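Local structure of 3-polyprenyl-4-hydroxybenzoate decarboxylase and related decarboxylases (Pelotomaculum thermopropionicum, 6H6X) at residues Asp159-Leu164 with Pro271-Thr276. The protein binds prenylated FMN and, as the UbiD-family enzyme HmfF, catalyses the reversible decarboxylation of 2,5-furandicarboxylic acid to 2-furoic acid. The protein carries 8 engineered substitutions. Sequence-based numbering, arbitrary orientation.
Sequences DRLGIL and PVVEVT. With 4LU (1-deoxy-5-O-phosphono-1-(3,3,4,5-tetramethyl-9,11-dioxo-2,3,8,9,10,11-hexahydro-7H-quinolino[1,8-fg]pteridin-12-ium-7-y l)-D-ribitol), chain I.
Leu-161 pairs with Val-273 through two backbone hydrogen bonds, Leu-161 N to Val-273 O 2.9 Å and Val-273 N to Leu-161 O 2.8 Å, at the centre of an antiparallel ladder joining strand 160-163 to strand 264-280 in the Rift-related domain of this UbiD-family enzyme. Hydrogen bonds from Val-275 N to Asp-159 O and from Ile-163 N to Pro-271 O extend the ladder. On one face, Arg-160 runs extended from CG to NE and crosses Val-272, whose CG1 sits 3.5 Å above the guanidinium plane, offset toward its rim. Arg-160 NH2 forms a salt bridge with Glu-252 OE2, while Arg-160 NH1 stays 4.5 Å from Glu-274 OE2, too far for a second. An alanine here would probably leave Glu-252 without this charged mate and open a gap beside Val-272 CG1, where CG and the guanidinium now lie. On the opposite face, the CB atoms of Leu-161 and Val-273 meet at 4.1 Å. With Ile-163 CG1 anti to the backbone N (chi1 -176°), CG2 falls between the N and the carbonyl carbon, and it is CG2 that touches Pro-271 CB, the two side chains crossing at about a right angle. Strand 146-157 flanks 160-163 and supplies His-151, whose ND1 bonds Leu-164 O. Leu-164 O also accepts a hydrogen bond from N3 of the prenylated flavin, 3.0 Å away.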
ATOM      1  N   ASP B 159      40.140   1.098 -18.885  1.00 71.34           N
ATOM      2  CA  ASP B 159      39.639   1.919 -19.973  1.00 70.29           C
ATOM      3  C   ASP B 159      38.637   1.144 -20.833  1.00 63.20           C
ATOM      4  O   ASP B 159      38.496   1.397 -22.033  1.00 57.45           O
ATOM      5  CB  ASP B 159      40.834   2.388 -20.841  1.00 85.43           C
ATOM      6  CG  ASP B 159      41.497   1.234 -21.652  1.00 92.55           C
ATOM      7  OD1 ASP B 159      41.369   0.041 -21.273  1.00 95.17           O
ATOM      8  OD2 ASP B 159      42.134   1.544 -22.684  1.00 86.09           O
ATOM      9  N   ARG B 160      37.930   0.202 -20.215  1.00 69.53           N
ATOM     10  CA  ARG B 160      37.006  -0.642 -20.953  1.00 64.60           C
ATOM     11  C   ARG B 160      35.671  -0.767 -20.198  1.00 60.70           C
ATOM     12  O   ARG B 160      35.669  -0.909 -18.977  1.00 63.37           O
ATOM     13  CB  ARG B 160      37.658  -1.998 -21.122  1.00 65.66           C
ATOM     14  CG  ARG B 160      37.250  -2.725 -22.374  1.00 73.76           C
ATOM     15  CD  ARG B 160      38.157  -3.941 -22.548  1.00 75.81           C
ATOM     16  NE  ARG B 160      37.826  -4.726 -23.724  1.00 77.08           N
ATOM     17  CZ  ARG B 160      38.230  -4.458 -24.970  1.00 83.79           C
ATOM     18  NH1 ARG B 160      38.990  -3.390 -25.247  1.00 77.79           N
ATOM     19  NH2 ARG B 160      37.867  -5.269 -25.961  1.00 82.84           N
ATOM     20  N   LEU B 161      34.557  -0.758 -20.934  1.00 53.88           N
ATOM     21  CA  LEU B 161      33.238  -0.944 -20.350  1.00 55.29           C
ATOM     22  C   LEU B 161      32.423  -1.890 -21.180  1.00 54.82           C
ATOM     23  O   LEU B 161      32.455  -1.794 -22.396  1.00 67.55           O
ATOM     24  CB  LEU B 161      32.475   0.388 -20.335  1.00 56.75           C
ATOM     25  CG  LEU B 161      33.112   1.527 -19.576  1.00 50.10           C
ATOM     26  CD1 LEU B 161      32.312   2.778 -19.909  1.00 57.35           C
ATOM     27  CD2 LEU B 161      33.106   1.266 -18.103  1.00 51.87           C
ATOM     28  N   GLY B 162      31.653  -2.756 -20.536  1.00 53.64           N
ATOM     29  CA  GLY B 162      30.633  -3.579 -21.222  1.00 46.36           C
ATOM     30  C   GLY B 162      29.296  -2.864 -21.157  1.00 48.50           C
ATOM     31  O   GLY B 162      28.949  -2.235 -20.170  1.00 56.88           O
ATOM     32  N   ILE B 163      28.514  -2.978 -22.199  1.00 49.60           N
ATOM     33  CA  ILE B 163      27.309  -2.191 -22.314  1.00 52.55           C
ATOM     34  C   ILE B 163      26.170  -3.091 -22.783  1.00 50.77           C
ATOM     35  O   ILE B 163      26.307  -3.830 -23.718  1.00 56.37           O
ATOM     36  CB  ILE B 163      27.529  -0.972 -23.247  1.00 51.08           C
ATOM     37  CG1 ILE B 163      26.268  -0.107 -23.283  1.00 48.35           C
ATOM     38  CG2 ILE B 163      27.906  -1.411 -24.650  1.00 52.20           C
ATOM     39  CD1 ILE B 163      26.371   1.095 -24.200  1.00 50.83           C
ATOM     40  N   LEU B 164      25.059  -3.024 -22.077  1.00 52.27           N
ATOM     41  CA  LEU B 164      23.803  -3.601 -22.520  1.00 49.73           C
ATOM     42  C   LEU B 164      23.112  -2.595 -23.420  1.00 53.63           C
ATOM     43  O   LEU B 164      22.802  -1.497 -22.972  1.00 58.79           O
ATOM     44  CB  LEU B 164      22.928  -3.949 -21.317  1.00 50.89           C
ATOM     45  CG  LEU B 164      21.473  -4.271 -21.685  1.00 60.24           C
ATOM     46  CD1 LEU B 164      21.410  -5.532 -22.520  1.00 57.96           C
ATOM     47  CD2 LEU B 164      20.596  -4.402 -20.448  1.00 67.48           C
ATOM     48  N   PRO B 271      28.279  -5.698 -26.517  1.00 62.39           N
ATOM     49  CA  PRO B 271      29.294  -4.767 -27.008  1.00 54.45           C
ATOM     50  C   PRO B 271      30.177  -4.219 -25.933  1.00 57.41           C
ATOM     51  O   PRO B 271      29.915  -4.377 -24.740  1.00 61.61           O
ATOM     52  CB  PRO B 271      28.481  -3.671 -27.668  1.00 57.67           C
ATOM     53  CG  PRO B 271      27.300  -4.411 -28.191  1.00 62.45           C
ATOM     54  CD  PRO B 271      26.964  -5.407 -27.108  1.00 59.49           C
ATOM     55  N   VAL B 272      31.235  -3.567 -26.383  1.00 63.84           N
ATOM     56  CA  VAL B 272      32.288  -3.064 -25.517  1.00 62.34           C
ATOM     57  C   VAL B 272      32.616  -1.616 -25.917  1.00 57.44           C
ATOM     58  O   VAL B 272      32.677  -1.302 -27.071  1.00 59.20           O
ATOM     59  CB  VAL B 272      33.552  -3.942 -25.649  1.00 62.09           C
ATOM     60  CG1 VAL B 272      34.698  -3.390 -24.826  1.00 60.73           C
ATOM     61  CG2 VAL B 272      33.240  -5.363 -25.195  1.00 72.69           C
ATOM     62  N   VAL B 273      32.823  -0.760 -24.935  1.00 53.67           N
ATOM     63  CA  VAL B 273      33.223   0.594 -25.126  1.00 61.00           C
ATOM     64  C   VAL B 273      34.664   0.676 -24.690  1.00 58.46           C
ATOM     65  O   VAL B 273      34.976   0.283 -23.570  1.00 60.77           O
ATOM     66  CB  VAL B 273      32.411   1.567 -24.211  1.00 59.11           C
ATOM     67  CG1 VAL B 273      32.961   2.991 -24.282  1.00 58.68           C
ATOM     68  CG2 VAL B 273      30.939   1.560 -24.593  1.00 61.08           C
ATOM     69  N   GLU B 274      35.525   1.192 -25.566  1.00 65.25           N
ATOM     70  CA  GLU B 274      36.884   1.615 -25.207  1.00 66.86           C
ATOM     71  C   GLU B 274      36.837   3.102 -24.899  1.00 65.27           C
ATOM     72  O   GLU B 274      36.345   3.894 -25.709  1.00 69.09           O
ATOM     73  CB  GLU B 274      37.855   1.356 -26.373  1.00 76.80           C
ATOM     74  CG  GLU B 274      39.263   1.948 -26.211  1.00 85.58           C
ATOM     75  CD  GLU B 274      40.263   1.475 -27.292  1.00 94.09           C
ATOM     76  OE1 GLU B 274      40.877   2.333 -27.978  1.00 99.38           O
ATOM     77  OE2 GLU B 274      40.450   0.246 -27.468  1.00 88.85           O
ATOM     78  N   VAL B 275      37.387   3.500 -23.760  1.00 63.05           N
ATOM     79  CA  VAL B 275      37.349   4.903 -23.365  1.00 66.96           C
ATOM     80  C   VAL B 275      38.651   5.595 -23.779  1.00 74.73           C
ATOM     81  O   VAL B 275      39.753   5.079 -23.521  1.00 79.03           O
ATOM     82  CB  VAL B 275      36.887   5.140 -21.891  1.00 62.91           C
ATOM     83  CG1 VAL B 275      36.548   3.863 -21.168  1.00 66.31           C
ATOM     84  CG2 VAL B 275      37.809   6.034 -21.063  1.00 67.46           C
ATOM     85  N   THR B 276      38.489   6.738 -24.456  1.00 71.35           N
ATOM     86  CA  THR B 276      39.592   7.525 -24.999  1.00 63.82           C
ATOM     87  C   THR B 276      39.869   8.818 -24.235  1.00 61.27           C
ATOM     88  O   THR B 276      40.889   9.448 -24.465  1.00 66.63           O
ATOM     89  CB  THR B 276      39.351   7.839 -26.472  1.00 66.63           C
ATOM     90  OG1 THR B 276      38.135   8.580 -26.629  1.00 77.74           O
ATOM     91  CG2 THR B 276      39.235   6.527 -27.275  1.00 69.32           C
TER
HETATM   92  C9  4LU I 503      17.163   3.539 -18.115  1.00 56.45           C
HETATM   93  C8  4LU I 503      17.442   4.044 -16.810  1.00 49.77           C
HETATM   94  C7  4LU I 503      18.320   3.405 -15.928  1.00 47.98           C
HETATM   95  C10 4LU I 503      18.271   0.807 -20.450  1.00 57.01           C
HETATM   96  C6  4LU I 503      18.793   2.009 -16.293  1.00 50.55           C
HETATM   97  N3  4LU I 503      20.208  -0.775 -21.689  1.00 57.60           N
HETATM   98  C2  4LU I 503      19.208  -0.200 -22.431  1.00 58.97           C
HETATM   99  C13 4LU I 503      20.041   1.281 -13.983  1.00 50.40           C
HETATM  100  C5  4LU I 503      19.792   1.144 -15.472  1.00 51.50           C
HETATM  101  C1  4LU I 503      19.601  -0.585 -17.212  1.00 53.93           C
HETATM  102  O2  4LU I 503      19.176  -0.386 -23.688  1.00 59.62           O
HETATM  103  N1  4LU I 503      18.268   0.583 -21.823  1.00 56.51           N
HETATM  104  C4  4LU I 503      20.303  -0.615 -20.335  1.00 57.66           C
HETATM  105  O4  4LU I 503      21.246  -1.144 -19.693  1.00 55.60           O
HETATM  106  C4A 4LU I 503      19.270   0.227 -19.634  1.00 55.83           C
HETATM  107  N5  4LU I 503      19.309   0.484 -18.223  1.00 55.88           N
HETATM  108  C3  4LU I 503      20.198  -0.150 -16.087  1.00 56.76           C
HETATM  109  C12 4LU I 503      21.120   1.833 -15.898  1.00 54.10           C
HETATM  110  C5A 4LU I 503      18.623   1.610 -17.693  1.00 50.93           C
HETATM  111  C7M 4LU I 503      18.579   3.980 -14.536  1.00 53.52           C
HETATM  112  C8M 4LU I 503      16.774   5.351 -16.480  1.00 52.53           C
HETATM  113  C9A 4LU I 503      17.678   2.318 -18.602  1.00 52.64           C
HETATM  114  N10 4LU I 503      17.313   1.654 -19.835  1.00 50.44           N
HETATM  115  C1' 4LU I 503      16.261   2.184 -20.702  1.00 54.91           C
HETATM  116  C2' 4LU I 503      16.669   3.236 -21.759  1.00 56.20           C
HETATM  117  O2' 4LU I 503      17.555   4.242 -21.257  1.00 55.03           O
HETATM  118  C3' 4LU I 503      15.402   3.936 -22.224  1.00 57.27           C
HETATM  119  O3' 4LU I 503      14.419   2.957 -22.571  1.00 54.84           O
HETATM  120  C4' 4LU I 503      15.672   4.914 -23.372  1.00 58.26           C
HETATM  121  O4' 4LU I 503      14.631   5.921 -23.554  1.00 47.19           O
HETATM  122  C5' 4LU I 503      15.886   4.277 -24.735  1.00 58.22           C
HETATM  123  O5' 4LU I 503      16.101   5.453 -25.544  1.00 62.64           O
HETATM  124  P   4LU I 503      15.965   5.458 -27.164  1.00 61.63           P
HETATM  125  O2P 4LU I 503      16.489   6.820 -27.653  1.00 59.05           O
HETATM  126  O3P 4LU I 503      16.904   4.323 -27.666  1.00 50.87           O
HETATM  127  O1P 4LU I 503      14.467   5.280 -27.417  1.00 60.88           O